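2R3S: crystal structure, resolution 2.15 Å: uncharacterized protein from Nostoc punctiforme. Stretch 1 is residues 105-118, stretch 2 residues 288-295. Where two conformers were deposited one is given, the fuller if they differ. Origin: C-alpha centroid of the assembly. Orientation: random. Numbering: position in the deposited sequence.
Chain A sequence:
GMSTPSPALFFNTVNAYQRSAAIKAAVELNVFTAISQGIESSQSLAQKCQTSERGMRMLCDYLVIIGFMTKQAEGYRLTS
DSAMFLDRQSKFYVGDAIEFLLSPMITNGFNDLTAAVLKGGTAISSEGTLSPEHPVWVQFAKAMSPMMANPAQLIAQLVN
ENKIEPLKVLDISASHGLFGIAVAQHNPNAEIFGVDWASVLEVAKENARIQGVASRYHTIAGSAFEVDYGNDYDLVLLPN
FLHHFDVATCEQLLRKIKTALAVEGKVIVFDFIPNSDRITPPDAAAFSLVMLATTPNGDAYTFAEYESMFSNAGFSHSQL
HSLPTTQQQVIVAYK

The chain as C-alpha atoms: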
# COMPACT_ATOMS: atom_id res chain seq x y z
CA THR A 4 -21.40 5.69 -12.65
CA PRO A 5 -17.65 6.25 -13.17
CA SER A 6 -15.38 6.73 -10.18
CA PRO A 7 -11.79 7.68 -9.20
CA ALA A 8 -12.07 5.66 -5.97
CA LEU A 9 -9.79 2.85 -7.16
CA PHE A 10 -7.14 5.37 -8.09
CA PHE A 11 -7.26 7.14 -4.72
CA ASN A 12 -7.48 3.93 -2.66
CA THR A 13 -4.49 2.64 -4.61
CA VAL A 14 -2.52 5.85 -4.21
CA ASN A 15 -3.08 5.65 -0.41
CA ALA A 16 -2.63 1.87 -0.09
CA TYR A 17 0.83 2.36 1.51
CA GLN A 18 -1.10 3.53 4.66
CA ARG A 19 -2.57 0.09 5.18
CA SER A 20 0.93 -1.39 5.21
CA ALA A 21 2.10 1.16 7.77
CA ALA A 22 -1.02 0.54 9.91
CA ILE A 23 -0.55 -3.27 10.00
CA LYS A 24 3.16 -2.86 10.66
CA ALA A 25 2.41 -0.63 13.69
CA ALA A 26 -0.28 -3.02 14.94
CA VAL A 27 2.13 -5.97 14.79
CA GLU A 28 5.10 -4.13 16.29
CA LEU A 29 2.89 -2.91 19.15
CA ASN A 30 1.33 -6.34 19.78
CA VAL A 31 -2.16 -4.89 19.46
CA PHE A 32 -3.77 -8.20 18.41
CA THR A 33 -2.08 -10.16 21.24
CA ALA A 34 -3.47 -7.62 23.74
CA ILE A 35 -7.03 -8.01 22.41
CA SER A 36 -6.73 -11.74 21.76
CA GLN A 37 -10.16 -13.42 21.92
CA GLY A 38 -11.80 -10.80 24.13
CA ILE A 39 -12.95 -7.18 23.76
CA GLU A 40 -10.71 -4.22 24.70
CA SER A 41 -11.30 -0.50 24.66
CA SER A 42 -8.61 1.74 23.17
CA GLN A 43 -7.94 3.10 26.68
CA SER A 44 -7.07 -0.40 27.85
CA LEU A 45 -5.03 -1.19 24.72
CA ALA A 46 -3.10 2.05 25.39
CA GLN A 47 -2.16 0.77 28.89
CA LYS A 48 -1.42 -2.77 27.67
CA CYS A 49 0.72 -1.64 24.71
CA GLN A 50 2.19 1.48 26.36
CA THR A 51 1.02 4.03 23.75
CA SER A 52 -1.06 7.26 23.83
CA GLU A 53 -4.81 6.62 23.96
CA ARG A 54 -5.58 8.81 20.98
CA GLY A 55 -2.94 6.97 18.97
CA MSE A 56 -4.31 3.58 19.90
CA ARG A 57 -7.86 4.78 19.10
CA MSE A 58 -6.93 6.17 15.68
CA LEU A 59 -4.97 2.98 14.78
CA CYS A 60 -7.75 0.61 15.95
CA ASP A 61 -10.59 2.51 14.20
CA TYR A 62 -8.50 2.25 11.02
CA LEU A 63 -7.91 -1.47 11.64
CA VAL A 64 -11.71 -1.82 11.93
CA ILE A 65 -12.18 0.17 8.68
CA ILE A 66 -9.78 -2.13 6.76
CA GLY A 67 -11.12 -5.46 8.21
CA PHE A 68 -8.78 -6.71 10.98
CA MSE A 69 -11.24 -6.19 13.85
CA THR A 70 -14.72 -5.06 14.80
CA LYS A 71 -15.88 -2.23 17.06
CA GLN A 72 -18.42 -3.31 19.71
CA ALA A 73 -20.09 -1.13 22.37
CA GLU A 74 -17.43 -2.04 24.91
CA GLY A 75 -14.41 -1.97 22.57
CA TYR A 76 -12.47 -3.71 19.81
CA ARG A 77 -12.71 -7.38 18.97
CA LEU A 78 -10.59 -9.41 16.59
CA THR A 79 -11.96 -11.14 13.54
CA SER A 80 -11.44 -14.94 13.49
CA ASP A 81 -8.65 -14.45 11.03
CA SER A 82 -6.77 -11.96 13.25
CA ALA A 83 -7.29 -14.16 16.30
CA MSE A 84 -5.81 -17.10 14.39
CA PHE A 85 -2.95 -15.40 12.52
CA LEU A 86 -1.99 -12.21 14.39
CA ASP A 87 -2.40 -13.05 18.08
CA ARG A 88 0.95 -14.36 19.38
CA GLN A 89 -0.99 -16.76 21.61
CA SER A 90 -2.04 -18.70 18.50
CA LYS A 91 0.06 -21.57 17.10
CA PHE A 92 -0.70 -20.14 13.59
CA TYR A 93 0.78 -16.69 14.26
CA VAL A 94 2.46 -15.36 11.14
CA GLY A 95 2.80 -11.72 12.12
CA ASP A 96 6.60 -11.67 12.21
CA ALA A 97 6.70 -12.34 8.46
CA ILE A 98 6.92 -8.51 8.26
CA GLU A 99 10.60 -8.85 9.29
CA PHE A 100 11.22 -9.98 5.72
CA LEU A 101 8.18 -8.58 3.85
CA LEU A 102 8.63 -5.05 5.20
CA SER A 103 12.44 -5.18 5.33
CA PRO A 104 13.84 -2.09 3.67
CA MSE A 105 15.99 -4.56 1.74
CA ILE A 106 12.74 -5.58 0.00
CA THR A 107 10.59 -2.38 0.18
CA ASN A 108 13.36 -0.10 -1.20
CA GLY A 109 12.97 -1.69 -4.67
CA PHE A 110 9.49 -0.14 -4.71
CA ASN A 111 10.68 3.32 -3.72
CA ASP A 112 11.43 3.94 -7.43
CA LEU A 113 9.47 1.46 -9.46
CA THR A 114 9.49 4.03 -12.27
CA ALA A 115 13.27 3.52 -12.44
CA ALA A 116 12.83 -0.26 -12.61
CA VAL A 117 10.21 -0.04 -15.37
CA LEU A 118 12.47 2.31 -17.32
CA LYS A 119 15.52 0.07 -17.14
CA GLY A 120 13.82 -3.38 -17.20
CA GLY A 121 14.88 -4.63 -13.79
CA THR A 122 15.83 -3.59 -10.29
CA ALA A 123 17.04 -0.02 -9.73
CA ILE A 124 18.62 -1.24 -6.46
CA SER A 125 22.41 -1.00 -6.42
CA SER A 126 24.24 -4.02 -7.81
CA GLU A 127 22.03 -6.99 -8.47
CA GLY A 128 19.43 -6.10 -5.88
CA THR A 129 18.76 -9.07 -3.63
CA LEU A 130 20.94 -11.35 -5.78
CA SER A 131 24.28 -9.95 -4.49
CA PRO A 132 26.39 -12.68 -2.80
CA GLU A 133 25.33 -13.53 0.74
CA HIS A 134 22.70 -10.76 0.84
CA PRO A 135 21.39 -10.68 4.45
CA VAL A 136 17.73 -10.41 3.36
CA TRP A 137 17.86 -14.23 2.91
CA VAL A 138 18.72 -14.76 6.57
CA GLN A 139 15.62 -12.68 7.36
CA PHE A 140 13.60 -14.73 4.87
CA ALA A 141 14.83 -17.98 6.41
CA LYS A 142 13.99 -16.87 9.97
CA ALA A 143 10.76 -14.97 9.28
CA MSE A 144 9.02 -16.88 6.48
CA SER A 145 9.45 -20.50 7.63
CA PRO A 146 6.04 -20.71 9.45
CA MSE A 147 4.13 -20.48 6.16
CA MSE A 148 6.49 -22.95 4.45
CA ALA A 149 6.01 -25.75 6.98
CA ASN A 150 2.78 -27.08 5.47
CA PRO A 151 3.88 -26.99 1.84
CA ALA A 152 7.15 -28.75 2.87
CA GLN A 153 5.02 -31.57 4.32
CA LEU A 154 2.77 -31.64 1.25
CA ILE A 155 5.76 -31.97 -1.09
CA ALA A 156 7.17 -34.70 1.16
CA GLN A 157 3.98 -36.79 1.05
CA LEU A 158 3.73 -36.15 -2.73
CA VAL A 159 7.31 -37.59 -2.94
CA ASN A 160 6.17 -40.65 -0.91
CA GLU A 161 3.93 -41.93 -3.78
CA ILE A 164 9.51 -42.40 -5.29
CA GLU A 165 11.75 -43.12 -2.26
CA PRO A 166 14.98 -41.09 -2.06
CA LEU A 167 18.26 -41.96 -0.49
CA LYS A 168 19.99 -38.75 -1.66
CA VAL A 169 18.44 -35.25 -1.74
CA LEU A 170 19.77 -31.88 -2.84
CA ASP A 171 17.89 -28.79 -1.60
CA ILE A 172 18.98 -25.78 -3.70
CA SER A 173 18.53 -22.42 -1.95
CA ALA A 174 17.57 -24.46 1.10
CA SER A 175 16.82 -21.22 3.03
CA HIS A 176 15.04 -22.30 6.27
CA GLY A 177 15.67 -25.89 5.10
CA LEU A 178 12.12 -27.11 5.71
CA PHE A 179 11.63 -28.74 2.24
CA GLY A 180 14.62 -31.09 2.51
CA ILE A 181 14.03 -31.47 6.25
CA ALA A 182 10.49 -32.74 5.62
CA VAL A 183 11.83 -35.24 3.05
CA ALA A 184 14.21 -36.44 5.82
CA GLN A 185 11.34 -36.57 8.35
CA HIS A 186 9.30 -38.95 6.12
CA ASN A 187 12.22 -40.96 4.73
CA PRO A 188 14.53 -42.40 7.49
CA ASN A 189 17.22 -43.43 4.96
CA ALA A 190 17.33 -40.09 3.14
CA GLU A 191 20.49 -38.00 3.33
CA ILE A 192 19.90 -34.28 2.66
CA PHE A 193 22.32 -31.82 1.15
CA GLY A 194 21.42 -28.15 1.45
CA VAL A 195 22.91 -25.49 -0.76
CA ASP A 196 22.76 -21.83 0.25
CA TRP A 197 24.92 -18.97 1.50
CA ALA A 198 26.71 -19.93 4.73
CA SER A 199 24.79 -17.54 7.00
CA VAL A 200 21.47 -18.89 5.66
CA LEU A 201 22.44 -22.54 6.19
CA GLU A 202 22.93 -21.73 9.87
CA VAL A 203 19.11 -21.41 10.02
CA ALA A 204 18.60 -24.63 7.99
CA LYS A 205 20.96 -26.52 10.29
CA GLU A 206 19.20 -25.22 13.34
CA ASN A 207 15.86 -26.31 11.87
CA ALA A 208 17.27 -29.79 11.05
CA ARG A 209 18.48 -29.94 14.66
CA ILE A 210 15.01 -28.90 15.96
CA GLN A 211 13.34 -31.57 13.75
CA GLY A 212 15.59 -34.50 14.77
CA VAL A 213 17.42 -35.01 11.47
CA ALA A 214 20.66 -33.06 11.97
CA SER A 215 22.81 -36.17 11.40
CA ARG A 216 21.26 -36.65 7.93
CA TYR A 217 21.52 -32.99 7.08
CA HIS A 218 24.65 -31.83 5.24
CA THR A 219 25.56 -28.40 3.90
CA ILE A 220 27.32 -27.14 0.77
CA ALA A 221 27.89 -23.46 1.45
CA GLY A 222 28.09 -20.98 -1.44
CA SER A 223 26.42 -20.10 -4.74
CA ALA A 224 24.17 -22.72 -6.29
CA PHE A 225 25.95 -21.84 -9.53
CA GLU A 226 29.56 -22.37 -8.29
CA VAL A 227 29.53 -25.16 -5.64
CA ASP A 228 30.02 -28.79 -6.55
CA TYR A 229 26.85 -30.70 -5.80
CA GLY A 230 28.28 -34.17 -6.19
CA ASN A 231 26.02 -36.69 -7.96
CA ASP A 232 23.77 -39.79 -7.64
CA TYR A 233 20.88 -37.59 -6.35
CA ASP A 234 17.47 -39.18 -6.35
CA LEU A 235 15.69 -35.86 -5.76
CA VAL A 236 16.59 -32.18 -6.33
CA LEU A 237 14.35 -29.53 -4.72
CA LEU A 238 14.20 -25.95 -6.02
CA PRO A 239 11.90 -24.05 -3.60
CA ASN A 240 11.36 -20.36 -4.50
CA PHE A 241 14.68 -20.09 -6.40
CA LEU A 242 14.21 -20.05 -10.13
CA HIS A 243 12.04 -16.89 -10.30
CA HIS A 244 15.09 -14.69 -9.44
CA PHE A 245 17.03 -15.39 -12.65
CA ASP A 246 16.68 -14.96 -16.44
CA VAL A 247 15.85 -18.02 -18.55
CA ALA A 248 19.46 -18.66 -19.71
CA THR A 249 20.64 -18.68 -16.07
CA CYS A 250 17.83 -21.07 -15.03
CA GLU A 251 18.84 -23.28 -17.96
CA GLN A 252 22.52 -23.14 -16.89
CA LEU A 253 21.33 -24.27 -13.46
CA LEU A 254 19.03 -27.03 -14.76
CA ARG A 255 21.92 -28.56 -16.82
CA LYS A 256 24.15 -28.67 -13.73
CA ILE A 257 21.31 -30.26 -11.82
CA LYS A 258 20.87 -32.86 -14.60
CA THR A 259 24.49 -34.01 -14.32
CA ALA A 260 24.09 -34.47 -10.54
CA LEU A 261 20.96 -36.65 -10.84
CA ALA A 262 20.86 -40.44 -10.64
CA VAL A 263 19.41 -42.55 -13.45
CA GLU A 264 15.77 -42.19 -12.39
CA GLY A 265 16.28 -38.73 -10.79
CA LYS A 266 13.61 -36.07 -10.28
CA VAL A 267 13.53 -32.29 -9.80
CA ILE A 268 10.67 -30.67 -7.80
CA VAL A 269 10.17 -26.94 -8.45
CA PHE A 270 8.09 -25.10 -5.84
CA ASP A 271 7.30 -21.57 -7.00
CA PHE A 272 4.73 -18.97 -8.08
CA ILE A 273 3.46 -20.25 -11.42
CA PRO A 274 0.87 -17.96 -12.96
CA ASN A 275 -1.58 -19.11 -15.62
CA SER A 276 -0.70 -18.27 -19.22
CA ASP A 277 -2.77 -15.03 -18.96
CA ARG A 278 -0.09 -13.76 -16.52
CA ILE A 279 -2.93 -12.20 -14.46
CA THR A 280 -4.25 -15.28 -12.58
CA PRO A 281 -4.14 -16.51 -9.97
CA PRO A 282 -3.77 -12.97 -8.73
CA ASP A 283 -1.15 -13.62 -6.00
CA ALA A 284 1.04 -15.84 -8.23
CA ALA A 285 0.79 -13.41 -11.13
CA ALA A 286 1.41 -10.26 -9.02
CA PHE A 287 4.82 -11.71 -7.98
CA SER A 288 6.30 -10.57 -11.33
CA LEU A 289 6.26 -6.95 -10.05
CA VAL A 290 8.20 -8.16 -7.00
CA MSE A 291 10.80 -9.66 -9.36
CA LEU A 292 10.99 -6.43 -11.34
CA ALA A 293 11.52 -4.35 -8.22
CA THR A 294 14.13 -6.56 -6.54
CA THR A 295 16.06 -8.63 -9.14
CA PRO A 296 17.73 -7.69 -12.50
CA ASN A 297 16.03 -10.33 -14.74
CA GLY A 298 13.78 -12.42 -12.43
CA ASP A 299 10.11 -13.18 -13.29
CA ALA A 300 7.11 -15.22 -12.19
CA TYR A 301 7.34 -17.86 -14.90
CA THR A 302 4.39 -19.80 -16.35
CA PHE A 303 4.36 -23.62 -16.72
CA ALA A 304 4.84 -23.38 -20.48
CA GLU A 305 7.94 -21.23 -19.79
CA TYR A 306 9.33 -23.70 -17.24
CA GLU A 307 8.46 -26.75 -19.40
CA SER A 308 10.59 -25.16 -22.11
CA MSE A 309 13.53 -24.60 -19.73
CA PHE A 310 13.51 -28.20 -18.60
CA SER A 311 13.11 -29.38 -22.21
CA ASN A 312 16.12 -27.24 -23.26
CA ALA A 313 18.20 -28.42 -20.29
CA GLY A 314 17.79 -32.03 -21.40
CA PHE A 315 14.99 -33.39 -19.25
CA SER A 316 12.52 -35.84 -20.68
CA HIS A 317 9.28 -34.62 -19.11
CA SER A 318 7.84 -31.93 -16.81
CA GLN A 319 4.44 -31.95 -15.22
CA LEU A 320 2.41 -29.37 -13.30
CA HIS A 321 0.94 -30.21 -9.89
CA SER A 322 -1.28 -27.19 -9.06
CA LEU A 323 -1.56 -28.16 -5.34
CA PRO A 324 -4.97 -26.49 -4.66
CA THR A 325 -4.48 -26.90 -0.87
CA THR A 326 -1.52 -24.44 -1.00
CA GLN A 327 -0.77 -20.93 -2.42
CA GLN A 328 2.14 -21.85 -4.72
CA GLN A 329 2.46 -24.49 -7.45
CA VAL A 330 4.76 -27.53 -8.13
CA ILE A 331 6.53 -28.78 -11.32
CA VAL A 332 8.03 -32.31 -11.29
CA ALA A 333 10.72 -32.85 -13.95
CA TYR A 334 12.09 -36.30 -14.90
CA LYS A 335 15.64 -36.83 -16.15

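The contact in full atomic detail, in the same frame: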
# COMPACT_ATOMS: atom_id res chain seq x y z
N MSE A 105 15.26 -3.83 2.76
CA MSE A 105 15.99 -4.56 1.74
C MSE A 105 15.06 -5.06 0.64
O MSE A 105 15.47 -5.29 -0.48
CB MSE A 105 16.76 -5.71 2.40
CG MSE A 105 17.69 -5.25 3.54
SE MSE A 105 18.79 -6.62 4.38
CE MSE A 105 17.65 -7.11 5.90
N ILE A 106 13.78 -5.23 0.98
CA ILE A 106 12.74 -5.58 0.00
C ILE A 106 11.96 -4.32 -0.45
O ILE A 106 11.84 -4.08 -1.64
CB ILE A 106 11.77 -6.64 0.58
CG1 ILE A 106 12.53 -7.96 0.79
CG2 ILE A 106 10.59 -6.86 -0.37
CD1 ILE A 106 13.22 -8.48 -0.53
N THR A 107 11.47 -3.52 0.50
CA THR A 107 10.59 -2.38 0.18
C THR A 107 11.28 -1.24 -0.60
O THR A 107 10.61 -0.52 -1.34
CB THR A 107 9.91 -1.77 1.45
OG1 THR A 107 10.89 -1.14 2.27
CG2 THR A 107 9.14 -2.82 2.29
N ASN A 108 12.59 -1.08 -0.43
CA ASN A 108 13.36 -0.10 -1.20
C ASN A 108 13.29 -0.27 -2.71
O ASN A 108 13.34 0.72 -3.41
CB ASN A 108 14.84 -0.11 -0.83
CG ASN A 108 15.13 0.59 0.47
OD1 ASN A 108 14.26 1.23 1.09
ND2 ASN A 108 16.37 0.45 0.92
N GLY A 109 13.20 -1.50 -3.23
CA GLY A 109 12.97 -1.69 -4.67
C GLY A 109 11.72 -0.99 -5.20
O GLY A 109 11.66 -0.58 -6.36
N PHE A 110 10.73 -0.80 -4.34
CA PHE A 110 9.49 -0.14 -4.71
C PHE A 110 9.50 1.36 -4.49
O PHE A 110 8.57 2.03 -4.90
CB PHE A 110 8.34 -0.78 -3.93
CG PHE A 110 8.04 -2.15 -4.38
CD1 PHE A 110 8.68 -3.24 -3.82
CD2 PHE A 110 7.10 -2.36 -5.37
CE1 PHE A 110 8.39 -4.51 -4.24
CE2 PHE A 110 6.81 -3.65 -5.79
CZ PHE A 110 7.46 -4.71 -5.24
N ASN A 111 10.52 1.89 -3.84
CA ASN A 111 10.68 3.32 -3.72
C ASN A 111 10.81 4.03 -5.07
O ASN A 111 10.35 5.15 -5.21
CB ASN A 111 11.91 3.69 -2.86
CG ASN A 111 11.71 3.43 -1.36
OD1 ASN A 111 10.59 3.20 -0.88
ND2 ASN A 111 12.81 3.51 -0.61
N ASP A 112 11.45 3.41 -6.06
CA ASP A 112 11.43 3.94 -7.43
C ASP A 112 11.17 2.83 -8.43
O ASP A 112 12.07 2.34 -9.10
CB ASP A 112 12.71 4.72 -7.78
CG ASP A 112 12.49 5.82 -8.87
OD1 ASP A 112 11.43 5.87 -9.56
OD2 ASP A 112 13.40 6.66 -9.01
N LEU A 113 9.92 2.44 -8.51
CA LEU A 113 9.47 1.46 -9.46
C LEU A 113 9.51 2.06 -10.85
O LEU A 113 9.74 1.33 -11.81
CB LEU A 113 8.07 0.99 -9.07
CG LEU A 113 7.52 -0.32 -9.59
CD1 LEU A 113 8.47 -1.49 -9.30
CD2 LEU A 113 6.15 -0.53 -8.93
N THR A 114 9.36 3.38 -10.97
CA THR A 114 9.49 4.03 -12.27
C THR A 114 10.85 3.74 -12.88
O THR A 114 10.93 3.42 -14.06
CB THR A 114 9.30 5.54 -12.21
OG1 THR A 114 8.03 5.84 -11.60
CG2 THR A 114 9.34 6.13 -13.62
N ALA A 115 11.90 3.83 -12.06
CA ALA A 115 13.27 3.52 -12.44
C ALA A 115 13.40 2.09 -12.94
O ALA A 115 14.04 1.85 -13.96
CB ALA A 115 14.23 3.75 -11.26
N ALA A 116 12.83 1.14 -12.20
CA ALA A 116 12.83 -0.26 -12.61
C ALA A 116 12.09 -0.52 -13.92
O ALA A 116 12.53 -1.33 -14.74
CB ALA A 116 12.25 -1.18 -11.49
N VAL A 117 10.96 0.13 -14.11
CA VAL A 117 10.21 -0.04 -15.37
C VAL A 117 11.02 0.54 -16.53
O VAL A 117 11.12 -0.06 -17.60
CB VAL A 117 8.80 0.64 -15.31
CG1 VAL A 117 8.13 0.59 -16.67
CG2 VAL A 117 7.94 -0.01 -14.21
N LEU A 118 11.65 1.68 -16.29
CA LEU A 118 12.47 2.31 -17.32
C LEU A 118 13.61 1.42 -17.79
O LEU A 118 13.83 1.29 -18.98
CB LEU A 118 13.04 3.65 -16.81
CG LEU A 118 12.14 4.86 -16.98
CD1 LEU A 118 12.78 6.08 -16.28
CD2 LEU A 118 11.88 5.17 -18.48
N SER A 288 5.40 -11.08 -10.31
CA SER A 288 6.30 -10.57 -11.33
C SER A 288 6.76 -9.11 -11.04
O SER A 288 7.90 -8.75 -11.33
CB SER A 288 5.72 -10.78 -12.75
OG SER A 288 4.93 -9.69 -13.17
N LEU A 289 5.89 -8.30 -10.44
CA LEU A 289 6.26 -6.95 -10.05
C LEU A 289 7.32 -7.01 -8.95
O LEU A 289 8.25 -6.23 -8.97
CB LEU A 289 5.06 -6.12 -9.60
CG LEU A 289 5.20 -4.60 -9.61
CD1 LEU A 289 5.14 -4.04 -11.01
CD2 LEU A 289 4.15 -3.89 -8.71
N VAL A 290 7.19 -7.95 -8.01
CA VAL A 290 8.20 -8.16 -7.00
C VAL A 290 9.57 -8.46 -7.64
O VAL A 290 10.59 -7.86 -7.25
CB VAL A 290 7.77 -9.25 -5.99
CG1 VAL A 290 8.83 -9.48 -4.96
CG2 VAL A 290 6.46 -8.84 -5.31
N MSE A 291 9.58 -9.33 -8.65
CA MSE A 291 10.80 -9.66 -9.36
C MSE A 291 11.35 -8.48 -10.12
O MSE A 291 12.56 -8.30 -10.17
CB MSE A 291 10.59 -10.86 -10.27
CG MSE A 291 10.27 -12.15 -9.52
SE MSE A 291 11.78 -12.72 -8.38
CE MSE A 291 11.39 -11.72 -6.71
N LEU A 292 10.50 -7.65 -10.68
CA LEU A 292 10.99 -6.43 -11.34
C LEU A 292 11.66 -5.50 -10.34
O LEU A 292 12.72 -4.90 -10.64
CB LEU A 292 9.86 -5.69 -12.06
CG LEU A 292 10.16 -4.34 -12.72
CD1 LEU A 292 11.08 -4.45 -13.96
CD2 LEU A 292 8.88 -3.63 -13.09
N ALA A 293 11.03 -5.32 -9.19
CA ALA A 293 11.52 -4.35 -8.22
C ALA A 293 12.85 -4.78 -7.57
O ALA A 293 13.65 -3.92 -7.22
CB ALA A 293 10.47 -4.05 -7.13
N THR A 294 13.08 -6.08 -7.43
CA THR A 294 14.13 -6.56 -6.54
C THR A 294 15.27 -7.35 -7.19
O THR A 294 16.27 -7.58 -6.54
CB THR A 294 13.55 -7.44 -5.42
OG1 THR A 294 12.99 -8.63 -5.98
CG2 THR A 294 12.53 -6.69 -4.55
N THR A 295 15.09 -7.80 -8.43
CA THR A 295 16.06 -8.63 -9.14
C THR A 295 16.29 -7.99 -10.54
O THR A 295 15.44 -7.21 -11.02
CB THR A 295 15.59 -10.09 -9.32
OG1 THR A 295 14.57 -10.16 -10.32
CG2 THR A 295 15.08 -10.72 -8.02
O HOH W 1 13.92 -1.23 -8.01

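Small residues often let segments pack closely while larger side chains reach in around them, and this contact is a compact example. No direct hydrogen bond joins the stretches; the contact is chiefly apolar. Ala-293, the residue with the most area covered, points toward the partner, its CB lying 3.6 Å from Phe-110 CE1 and over the ring face in a CH-pi contact. Phe-110 leaves its backbone sideways, but chi1 m with chi2 near 89° swings the ring in, so that Leu-289 CD2 meets its edge, 4.0 Å from Phe-110 CE2. Leu-113 and Leu-289 share the t,p rotamer, which brings both side-chain ends inward until Leu-113 CD2 and Leu-289 CD2 are 3.9 Å apart. Leu-292, also t,p, points toward stretch 1 and packs its CD2 3.9 Å from Val-117 CG2, and Ala-116 CB sits 4.0 Å from Leu-292 CG. Gly-109 fits tightly: its CA lies 3.5 Å from Ala-293 O, where an ideal CB would clash. A buried polar group still needs a partner, and one water donates to both Gly-109 O and Ala-293 O. Thr-294, chi1 p, satisfies its hydroxyl within its own helix, OG1 donating to Val-290 O at 2.8 Å, leaving CG2 4.0 Å from Ile-106 O.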